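Local coordinates for protein D-galactonate dehydratase family member SEN1436 (Salmonella enterica subsp. enterica serovar Enteritidis, PDB 3TW9) that catalyses, at a low rate in vitro and with magnesium as cofactor, the dehydration of D-gluconate to 2-dehydro-3-deoxy-D-gluconate, at residues H247-R252 with F271-P276; P295-E300 with Y319-V324; P310-R315 with N343-A348. One frame throughout, in Å; residues are numbered along the deposited sequence.

Overall arrangement
Contacts 1 and 2 lie in the barrel wall of the enolase-type domain, contact 3 on its outer side. Contact 1 pairs strands 244-248 and 272-274, contact 2 pairs 296-298 and 319-320, and strands 272-274 and 296-298 are neighbours in one parallel sheet. The centres of contacts 1 and 2 lie about 10 Å apart. Contact 1 closes along the chain before contact 2 opens, whereas the segments of contacts 2 and 3 alternate. Contact 3, centred about 10 Å from contact 2 and about 16 Å from contact 1, joins the end of helix 305-313 to the approach to strand 346-347 and meets the second subunit. Asp248 and Glu274 of contact 1 and Glu300 of contact 2 bind magnesium.

Contact 1 (H247-R252 with F271-P276); sequences HDVHER and FYLEDP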
loop_
_atom_site.group_PDB
_atom_site.type_symbol
_atom_site.label_atom_id
_atom_site.label_comp_id
_atom_site.label_asym_id
_atom_site.label_seq_id
_atom_site.Cartn_x
_atom_site.Cartn_y
_atom_site.Cartn_z
ATOM N N HIS C 247 -5.168 -20.139 -19.126
ATOM C CA HIS C 247 -4.383 -20.356 -20.321
ATOM C C HIS C 247 -3.364 -19.249 -20.441
ATOM O O HIS C 247 -3.713 -18.077 -20.324
ATOM C CB HIS C 247 -5.248 -20.408 -21.595
ATOM C CG HIS C 247 -4.439 -20.676 -22.827
ATOM N ND1 HIS C 247 -3.871 -21.908 -23.075
ATOM C CD2 HIS C 247 -4.014 -19.857 -23.819
ATOM C CE1 HIS C 247 -3.183 -21.856 -24.204
ATOM N NE2 HIS C 247 -3.245 -20.619 -24.671
ATOM N N ASP C 248 -2.125 -19.630 -20.713
ATOM C CA ASP C 248 -1.024 -18.677 -20.858
ATOM C C ASP C 248 -0.661 -18.489 -22.331
ATOM O O ASP C 248 -0.126 -19.384 -22.990
ATOM C CB ASP C 248 0.184 -19.224 -20.048
ATOM C CG ASP C 248 1.289 -18.209 -19.842
ATOM O OD1 ASP C 248 1.155 -17.063 -20.309
ATOM O OD2 ASP C 248 2.302 -18.558 -19.184
ATOM N N VAL C 249 -0.933 -17.298 -22.854
ATOM C CA VAL C 249 -0.481 -16.915 -24.206
ATOM C C VAL C 249 1.057 -16.732 -24.265
ATOM O O VAL C 249 1.666 -16.976 -25.304
ATOM C CB VAL C 249 -1.190 -15.613 -24.648
ATOM C CG1 VAL C 249 -0.757 -15.176 -26.041
ATOM C CG2 VAL C 249 -2.697 -15.811 -24.611
ATOM N N HIS C 250 1.643 -16.267 -23.154
ATOM C CA HIS C 250 3.095 -16.147 -22.960
ATOM C C HIS C 250 3.726 -15.351 -24.075
ATOM O O HIS C 250 4.726 -15.774 -24.641
ATOM C CB HIS C 250 3.742 -17.547 -22.877
ATOM C CG HIS C 250 4.956 -17.620 -22.006
ATOM N ND1 HIS C 250 6.221 -17.318 -22.461
ATOM C CD2 HIS C 250 5.099 -17.959 -20.702
ATOM C CE1 HIS C 250 7.090 -17.469 -21.475
ATOM N NE2 HIS C 250 6.435 -17.860 -20.397
ATOM N N GLU C 251 3.090 -14.226 -24.427
ATOM C CA GLU C 251 3.613 -13.270 -25.407
ATOM C C GLU C 251 3.906 -13.844 -26.808
ATOM O O GLU C 251 4.700 -13.265 -27.566
ATOM C CB GLU C 251 4.823 -12.469 -24.815
ATOM C CG GLU C 251 6.151 -13.255 -24.528
ATOM C CD GLU C 251 7.343 -12.383 -24.158
ATOM O OE1 GLU C 251 8.482 -12.895 -23.985
ATOM O OE2 GLU C 251 7.161 -11.170 -24.008
ATOM N N ARG C 252 3.238 -14.942 -27.171
ATOM C CA ARG C 252 3.621 -15.694 -28.383
ATOM C C ARG C 252 2.976 -15.234 -29.702
ATOM O O ARG C 252 3.376 -15.693 -30.777
ATOM C CB ARG C 252 3.409 -17.205 -28.166
ATOM C CG ARG C 252 4.437 -17.814 -27.199
ATOM C CD ARG C 252 4.108 -19.270 -26.876
ATOM N NE ARG C 252 2.849 -19.449 -26.141
ATOM C CZ ARG C 252 2.128 -20.575 -26.135
ATOM N NH1 ARG C 252 2.530 -21.627 -26.846
ATOM N NH2 ARG C 252 0.992 -20.649 -25.437
ATOM N N PHE C 271 -10.633 -18.557 -16.014
ATOM C CA PHE C 271 -10.332 -17.809 -14.799
ATOM C C PHE C 271 -9.423 -16.621 -15.149
ATOM O O PHE C 271 -9.630 -15.506 -14.671
ATOM C CB PHE C 271 -9.666 -18.731 -13.780
ATOM C CG PHE C 271 -9.378 -18.084 -12.464
ATOM C CD1 PHE C 271 -10.378 -17.916 -11.523
ATOM C CD2 PHE C 271 -8.077 -17.658 -12.151
ATOM C CE1 PHE C 271 -10.098 -17.314 -10.280
ATOM C CE2 PHE C 271 -7.807 -17.057 -10.924
ATOM C CZ PHE C 271 -8.800 -16.898 -9.992
ATOM N N TYR C 272 -8.418 -16.896 -15.977
ATOM C CA TYR C 272 -7.724 -15.840 -16.691
ATOM C C TYR C 272 -6.989 -16.286 -17.948
ATOM O O TYR C 272 -6.620 -17.455 -18.093
ATOM C CB TYR C 272 -6.864 -14.975 -15.751
ATOM C CG TYR C 272 -5.670 -15.542 -15.028
ATOM C CD1 TYR C 272 -4.586 -16.145 -15.713
ATOM C CD2 TYR C 272 -5.562 -15.359 -13.641
ATOM C CE1 TYR C 272 -3.430 -16.570 -14.992
ATOM C CE2 TYR C 272 -4.463 -15.783 -12.943
ATOM C CZ TYR C 272 -3.406 -16.391 -13.599
ATOM O OH TYR C 272 -2.311 -16.764 -12.819
ATOM N N LEU C 273 -6.799 -15.322 -18.852
ATOM C CA LEU C 273 -5.936 -15.483 -20.028
ATOM C C LEU C 273 -4.697 -14.649 -19.743
ATOM O O LEU C 273 -4.809 -13.453 -19.461
ATOM C CB LEU C 273 -6.627 -14.943 -21.273
ATOM C CG LEU C 273 -5.897 -15.090 -22.625
ATOM C CD1 LEU C 273 -5.764 -16.580 -22.999
ATOM C CD2 LEU C 273 -6.656 -14.378 -23.707
ATOM N N GLU C 274 -3.540 -15.298 -19.799
ATOM C CA GLU C 274 -2.295 -14.764 -19.262
ATOM C C GLU C 274 -1.313 -14.298 -20.330
ATOM O O GLU C 274 -1.139 -14.945 -21.369
ATOM C CB GLU C 274 -1.618 -15.817 -18.379
ATOM C CG GLU C 274 -0.351 -15.300 -17.729
ATOM C CD GLU C 274 0.410 -16.365 -17.042
ATOM O OE1 GLU C 274 -0.138 -17.466 -16.935
ATOM O OE2 GLU C 274 1.543 -16.078 -16.586
ATOM N N ASP C 275 -0.649 -13.185 -20.016
ATOM C CA ASP C 275 0.334 -12.538 -20.925
ATOM C C ASP C 275 -0.081 -12.502 -22.379
ATOM O O ASP C 275 0.634 -13.010 -23.246
ATOM C CB ASP C 275 1.727 -13.126 -20.738
ATOM C CG ASP C 275 2.278 -12.861 -19.382
ATOM O OD1 ASP C 275 1.605 -12.195 -18.559
ATOM O OD2 ASP C 275 3.400 -13.362 -19.081
ATOM N N PRO C 276 -1.254 -11.876 -22.671
ATOM C CA PRO C 276 -1.653 -11.772 -24.059
ATOM C C PRO C 276 -0.697 -10.868 -24.877
ATOM O O PRO C 276 -0.665 -10.957 -26.100
ATOM C CB PRO C 276 -3.055 -11.142 -23.977
ATOM C CG PRO C 276 -3.091 -10.421 -22.678
ATOM C CD PRO C 276 -2.271 -11.300 -21.763
HETATM O O HOH W 1 3.379 -15.989 -19.037
#
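This is a buried parallel strand pairing in the barrel of the enolase-like domain, joining strands 244-248 and 272-274 of a beta-alpha-beta unit whose crossover is helix 255-265. The register is fixed by backbone bonds: His247 N donates to Tyr272 O, Glu274 N to His247 O at 2.8 Å, and Val249 N to Glu274 O at 2.8 Å. Beyond the strand end the chain makes a type I' turn from Val249 to Arg252, and Glu251 N reaches Asp275 O at 3.0 Å, tying the turn to the neighbouring loop. Arg252 holds the turn from within through NE to Val249 O and NH2 to Asp248 O.

Asp248 and Glu274 leave the same face of the sheet with CG anti to the backbone N in both, a shared torsion that brings their carboxylates into a stack with planes 2° apart, Asp248 CG lying 3.3 Å from Glu274 OE1. Like charges this close would probably need cations nearby: the magnesium that both bind, and Arg321, which forms a salt bridge with Glu274 OE2. A water is hydrogen-bonded to Asp248 OD1 and Asp275 OD2, bridging these two acids.

On the other face, Leu273 CD1 meets the edge of the His247 ring in its plane, 3.8 Å from His247 CD2. Past the strand end, Val249 CG2 packs 3.5 Å from Leu273 CD1. The His247 ring is anchored by Tyr224 and the Cys178 carbonyl. His250 is the probable proton donor/acceptor, placing the metal ligands and this histidine at the C-terminal strand ends, the active-site position of this superfamily's barrels.

Contact 2 (P295-E300 with Y319-V324); sequences PISMGE and YIRCHV
Glu300 and Arg321 form a long salt bridge, Glu300 OE1 to Arg321 NH2 at 3.4 Å, just beyond the ends of two parallel barrel strands, 296-298 and 319-320, linked through helix 305-313 as a beta-alpha-beta unit. The two side chains run alongside each other in the same direction, with carboxylate and guanidinium planes turned 60° apart, which argues against a flat bidentate pairing. Arg321 gets there by bending at chi2 (-82°) and chi3. Its NH2 has a closer salt-bridge partner in Glu274 and another in Glu377, while NH1 donates to Ala348 O. A cationic centre shared among three carboxylates would probably ease their mutual repulsion. Glu300 binds magnesium and, with Arg321, is assigned to the substrate site.

Backbone bonds set the register: Tyr319 N to Ile296 O, Met298 N to Tyr319 O and Arg321 N to Met298 O at 2.9 Å. The last is the least regular, its donor lying 36° above the carbonyl plane. Farther along, the strands have given way to loops, and water 2 bridges them, hydrogen-bonded to Glu300 O and accepting from His323 N, both at 2.9 Å.

Packing begins at Ser297, whose CB sits 3.5 Å from both Tyr319 CB and Arg321 CG. Its OG is buried beside the arginine methylenes and has no polar partner in the model. At the start of the pairing, Pro295 CB approaches the edge of the Tyr319 ring, near its plane, and the Tyr319 hydroxyl bonds to Arg346. On the face of Met298 and Ile320, turned toward the surrounding helices, Ile320 CD1 lies 3.6 Å from Met298 O.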
loop_
_atom_site.group_PDB
_atom_site.type_symbol
_atom_site.label_atom_id
_atom_site.label_comp_id
_atom_site.label_asym_id
_atom_site.label_seq_id
_atom_site.Cartn_x
_atom_site.Cartn_y
_atom_site.Cartn_z
ATOM N N PRO C 295 -11.134 -12.522 -18.498
ATOM C CA PRO C 295 -10.241 -11.931 -17.502
ATOM C C PRO C 295 -8.794 -12.058 -17.949
ATOM O O PRO C 295 -8.426 -13.032 -18.608
ATOM C CB PRO C 295 -10.458 -12.793 -16.246
ATOM C CG PRO C 295 -11.813 -13.446 -16.503
ATOM C CD PRO C 295 -11.843 -13.697 -17.959
ATOM N N ILE C 296 -8.012 -11.026 -17.652
ATOM C CA ILE C 296 -6.655 -10.926 -18.186
ATOM C C ILE C 296 -5.678 -10.837 -17.051
ATOM O O ILE C 296 -5.904 -10.073 -16.118
ATOM C CB ILE C 296 -6.479 -9.632 -19.029
ATOM C CG1 ILE C 296 -7.344 -9.648 -20.290
ATOM C CG2 ILE C 296 -4.988 -9.384 -19.390
ATOM C CD1 ILE C 296 -7.111 -10.861 -21.256
ATOM N N SER C 297 -4.594 -11.597 -17.130
ATOM C CA SER C 297 -3.456 -11.378 -16.249
ATOM C C SER C 297 -2.184 -11.021 -17.056
ATOM O O SER C 297 -1.994 -11.441 -18.219
ATOM C CB SER C 297 -3.200 -12.583 -15.334
ATOM O OG SER C 297 -2.644 -13.637 -16.081
ATOM N N MET C 298 -1.315 -10.257 -16.400
ATOM C CA MET C 298 -0.119 -9.742 -17.036
ATOM C C MET C 298 0.924 -9.647 -15.964
ATOM O O MET C 298 0.628 -9.299 -14.821
ATOM C CB MET C 298 -0.358 -8.303 -17.565
ATOM C CG MET C 298 -0.963 -8.191 -18.941
ATOM S SD MET C 298 0.028 -8.876 -20.290
ATOM C CE MET C 298 1.501 -7.804 -20.198
ATOM N N GLY C 299 2.173 -9.891 -16.340
ATOM C CA GLY C 299 3.213 -9.258 -15.570
ATOM C C GLY C 299 4.363 -10.041 -14.988
ATOM O O GLY C 299 5.203 -9.456 -14.298
ATOM N N GLU C 300 4.459 -11.341 -15.252
ATOM C CA GLU C 300 5.613 -12.060 -14.697
ATOM C C GLU C 300 6.964 -11.482 -15.206
ATOM O O GLU C 300 7.965 -11.588 -14.515
ATOM C CB GLU C 300 5.518 -13.554 -14.966
ATOM C CG GLU C 300 5.610 -13.911 -16.410
ATOM C CD GLU C 300 5.410 -15.395 -16.682
ATOM O OE1 GLU C 300 4.500 -16.031 -16.095
ATOM O OE2 GLU C 300 6.166 -15.914 -17.519
ATOM N N TYR C 319 -5.632 -9.374 -13.047
ATOM C CA TYR C 319 -4.649 -10.021 -12.167
ATOM C C TYR C 319 -3.248 -9.527 -12.466
ATOM O O TYR C 319 -2.855 -9.464 -13.638
ATOM C CB TYR C 319 -4.651 -11.568 -12.321
ATOM C CG TYR C 319 -5.957 -12.170 -12.009
ATOM C CD1 TYR C 319 -6.222 -12.632 -10.698
ATOM C CD2 TYR C 319 -6.948 -12.321 -13.000
ATOM C CE1 TYR C 319 -7.438 -13.205 -10.398
ATOM C CE2 TYR C 319 -8.190 -12.890 -12.684
ATOM C CZ TYR C 319 -8.411 -13.328 -11.384
ATOM O OH TYR C 319 -9.625 -13.900 -11.054
ATOM N N ILE C 320 -2.487 -9.260 -11.406
ATOM C CA ILE C 320 -1.047 -8.919 -11.539
ATOM C C ILE C 320 -0.151 -10.151 -11.223
ATOM O O ILE C 320 -0.359 -10.805 -10.220
ATOM C CB ILE C 320 -0.702 -7.627 -10.721
ATOM C CG1 ILE C 320 0.721 -7.089 -11.002
ATOM C CG2 ILE C 320 -1.010 -7.722 -9.233
ATOM C CD1 ILE C 320 0.930 -6.616 -12.440
ATOM N N ARG C 321 0.812 -10.422 -12.101
ATOM C CA ARG C 321 1.541 -11.704 -12.146
ATOM C C ARG C 321 3.008 -11.580 -11.808
ATOM O O ARG C 321 3.769 -12.477 -12.134
ATOM C CB ARG C 321 1.414 -12.309 -13.561
ATOM C CG ARG C 321 -0.014 -12.786 -13.971
ATOM C CD ARG C 321 -0.286 -14.178 -13.402
ATOM N NE ARG C 321 0.606 -15.184 -13.980
ATOM C CZ ARG C 321 1.206 -16.199 -13.332
ATOM N NH1 ARG C 321 1.093 -16.373 -12.011
ATOM N NH2 ARG C 321 1.945 -17.053 -14.044
ATOM N N CYS C 322 3.428 -10.488 -11.171
ATOM C CA CYS C 322 4.884 -10.255 -11.021
ATOM C C CYS C 322 5.559 -11.368 -10.242
ATOM O O CYS C 322 4.959 -12.019 -9.365
ATOM C CB CYS C 322 5.182 -8.908 -10.363
ATOM S SG CYS C 322 4.498 -7.535 -11.340
ATOM N N HIS C 323 6.789 -11.601 -10.643
ATOM C CA HIS C 323 7.719 -12.446 -9.923
ATOM C C HIS C 323 8.267 -11.561 -8.808
ATOM O O HIS C 323 8.991 -10.598 -9.080
ATOM C CB HIS C 323 8.798 -12.939 -10.942
ATOM C CG HIS C 323 9.647 -14.067 -10.440
ATOM N ND1 HIS C 323 9.516 -15.350 -10.922
ATOM C CD2 HIS C 323 10.654 -14.107 -9.537
ATOM C CE1 HIS C 323 10.402 -16.136 -10.331
ATOM N NE2 HIS C 323 11.104 -15.409 -9.481
ATOM N N VAL C 324 7.898 -11.864 -7.555
ATOM C CA VAL C 324 8.142 -10.960 -6.411
ATOM C C VAL C 324 9.598 -10.497 -6.259
ATOM O O VAL C 324 9.871 -9.264 -6.049
ATOM C CB VAL C 324 7.593 -11.547 -5.080
ATOM C CG1 VAL C 324 8.018 -10.690 -3.886
ATOM C CG2 VAL C 324 6.061 -11.630 -5.154
HETATM O O HOH W 2 8.152 -9.692 -12.333
#

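Contact 3 (P310-R315 with N343-A348); sequences PLIDNR and NGVRTA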
loop_
_atom_site.group_PDB
_atom_site.type_symbol
_atom_site.label_atom_id
_atom_site.label_comp_id
_atom_site.label_asym_id
_atom_site.label_seq_id
_atom_site.Cartn_x
_atom_site.Cartn_y
_atom_site.Cartn_z
ATOM N N PRO C 310 0.398 2.091 -15.524
ATOM C CA PRO C 310 -0.684 2.453 -16.457
ATOM C C PRO C 310 -1.742 1.366 -16.581
ATOM O O PRO C 310 -2.899 1.690 -16.738
ATOM C CB PRO C 310 0.021 2.622 -17.803
ATOM C CG PRO C 310 1.467 2.756 -17.489
ATOM C CD PRO C 310 1.700 2.010 -16.223
ATOM N N LEU C 311 -1.357 0.091 -16.485
ATOM C CA LEU C 311 -2.328 -1.020 -16.594
ATOM C C LEU C 311 -3.286 -1.054 -15.403
ATOM O O LEU C 311 -4.503 -1.245 -15.567
ATOM C CB LEU C 311 -1.598 -2.373 -16.695
ATOM C CG LEU C 311 -0.677 -2.490 -17.910
ATOM C CD1 LEU C 311 -0.107 -3.908 -17.987
ATOM C CD2 LEU C 311 -1.396 -2.145 -19.214
ATOM N N ILE C 312 -2.743 -0.871 -14.207
ATOM C CA ILE C 312 -3.583 -0.936 -12.999
ATOM C C ILE C 312 -4.398 0.367 -12.854
ATOM O O ILE C 312 -5.580 0.295 -12.522
ATOM C CB ILE C 312 -2.774 -1.343 -11.749
ATOM C CG1 ILE C 312 -2.277 -2.783 -11.936
ATOM C CG2 ILE C 312 -3.646 -1.325 -10.484
ATOM C CD1 ILE C 312 -1.308 -3.208 -10.926
ATOM N N ASP C 313 -3.780 1.513 -13.209
ATOM C CA ASP C 313 -4.419 2.856 -13.220
ATOM C C ASP C 313 -5.643 2.936 -14.064
ATOM O O ASP C 313 -6.578 3.702 -13.744
ATOM C CB ASP C 313 -3.425 3.993 -13.683
ATOM C CG ASP C 313 -2.648 4.580 -12.527
ATOM O OD1 ASP C 313 -2.962 4.219 -11.403
ATOM O OD2 ASP C 313 -1.732 5.390 -12.744
ATOM N N ASN C 314 -5.644 2.169 -15.155
ATOM C CA ASN C 314 -6.715 2.223 -16.111
ATOM C C ASN C 314 -7.516 0.945 -16.131
ATOM O O ASN C 314 -8.325 0.744 -17.038
ATOM C CB ASN C 314 -6.169 2.528 -17.500
ATOM C CG ASN C 314 -5.676 3.947 -17.609
ATOM O OD1 ASN C 314 -6.477 4.878 -17.611
ATOM N ND2 ASN C 314 -4.361 4.124 -17.664
ATOM N N ARG C 315 -7.246 0.080 -15.147
ATOM C CA ARG C 315 -7.993 -1.192 -14.968
ATOM C C ARG C 315 -7.981 -2.043 -16.250
ATOM O O ARG C 315 -9.017 -2.543 -16.717
ATOM C CB ARG C 315 -9.395 -0.899 -14.397
ATOM C CG ARG C 315 -9.286 -0.397 -12.927
ATOM C CD ARG C 315 -10.477 0.421 -12.427
ATOM N NE ARG C 315 -10.613 1.674 -13.165
ATOM C CZ ARG C 315 -9.769 2.708 -13.094
ATOM N NH1 ARG C 315 -8.721 2.717 -12.273
ATOM N NH2 ARG C 315 -9.986 3.766 -13.856
ATOM N N ASN C 343 -7.764 -0.531 -6.933
ATOM C CA ASN C 343 -8.280 -0.627 -8.312
ATOM C C ASN C 343 -9.069 -1.900 -8.587
ATOM O O ASN C 343 -9.402 -2.165 -9.720
ATOM C CB ASN C 343 -7.117 -0.495 -9.300
ATOM C CG ASN C 343 -6.681 0.946 -9.452
ATOM O OD1 ASN C 343 -7.420 1.731 -10.030
ATOM N ND2 ASN C 343 -5.516 1.313 -8.885
ATOM N N GLY C 344 -9.371 -2.694 -7.557
ATOM C CA GLY C 344 -10.122 -3.975 -7.776
ATOM C C GLY C 344 -9.364 -5.047 -8.578
ATOM O O GLY C 344 -9.970 -5.955 -9.122
ATOM N N VAL C 345 -8.045 -4.903 -8.678
ATOM C CA VAL C 345 -7.176 -5.840 -9.392
ATOM C C VAL C 345 -6.649 -6.854 -8.349
ATOM O O VAL C 345 -6.291 -6.470 -7.229
ATOM C CB VAL C 345 -6.043 -5.083 -10.120
ATOM C CG1 VAL C 345 -5.019 -6.030 -10.706
ATOM C CG2 VAL C 345 -6.645 -4.152 -11.264
ATOM N N ARG C 346 -6.629 -8.143 -8.700
ATOM C CA ARG C 346 -6.203 -9.151 -7.717
ATOM C C ARG C 346 -4.774 -9.672 -7.969
ATOM O O ARG C 346 -4.200 -9.484 -9.047
ATOM C CB ARG C 346 -7.250 -10.281 -7.667
ATOM C CG ARG C 346 -8.617 -9.734 -7.238
ATOM C CD ARG C 346 -9.544 -10.831 -6.746
ATOM N NE ARG C 346 -9.817 -11.836 -7.800
ATOM C CZ ARG C 346 -10.443 -12.988 -7.535
ATOM N NH1 ARG C 346 -10.844 -13.229 -6.287
ATOM N NH2 ARG C 346 -10.694 -13.871 -8.474
ATOM N N THR C 347 -4.173 -10.284 -6.962
ATOM C CA THR C 347 -2.774 -10.734 -7.086
ATOM C C THR C 347 -2.660 -12.159 -7.622
ATOM O O THR C 347 -3.517 -13.001 -7.369
ATOM C CB THR C 347 -2.027 -10.575 -5.759
ATOM O OG1 THR C 347 -2.519 -11.532 -4.810
ATOM C CG2 THR C 347 -2.185 -9.154 -5.224
ATOM N N ALA C 348 -1.619 -12.413 -8.408
ATOM C CA ALA C 348 -1.355 -13.772 -8.906
ATOM C C ALA C 348 0.146 -13.909 -9.051
ATOM O O ALA C 348 0.669 -14.138 -10.147
ATOM C CB ALA C 348 -2.099 -14.055 -10.208
#
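Helix 305-313 ends in a Schellman motif, Arg315 N bonding to Ile312 O and Leu316 N to Leu311 O with Arg315 at positive phi, and this end lies against Asn343. Ile312 CA is 6.6 Å from Asn343 CA. The polar link is Arg315 NH1 to Asn343 OD1, 2.8 Å long but bent, with an N-H...O angle of 131°. The oxygen meets the guanidinium at its edge, near its plane, and the two flat groups are only 14° apart although the side chains cross at about a right angle. A bend at chi3 (-64°) folds the arginine back, so that NH1 also makes a weak bond to Asp313 O.

Ile312 CG2 packs 3.6 Å from Asn343 ND2 and 4.2 Å from Val345 CG2. The amide is held further: ND2 donates to Tyr339 O of the same chain, while Lys309 of the second subunit bonds to OD1 and Tyr339 OH of the second subunit to ND2, placing Asn343 at the subunit interface.

Ile312 also touches Leu336, Tyr339 and Ser340 of helix 330-342. Thus the contact sets the end of helix 305-313 against the end of helix 330-342, just where the chain turns into strand 346-347, neighbour of 319-320 in the barrel.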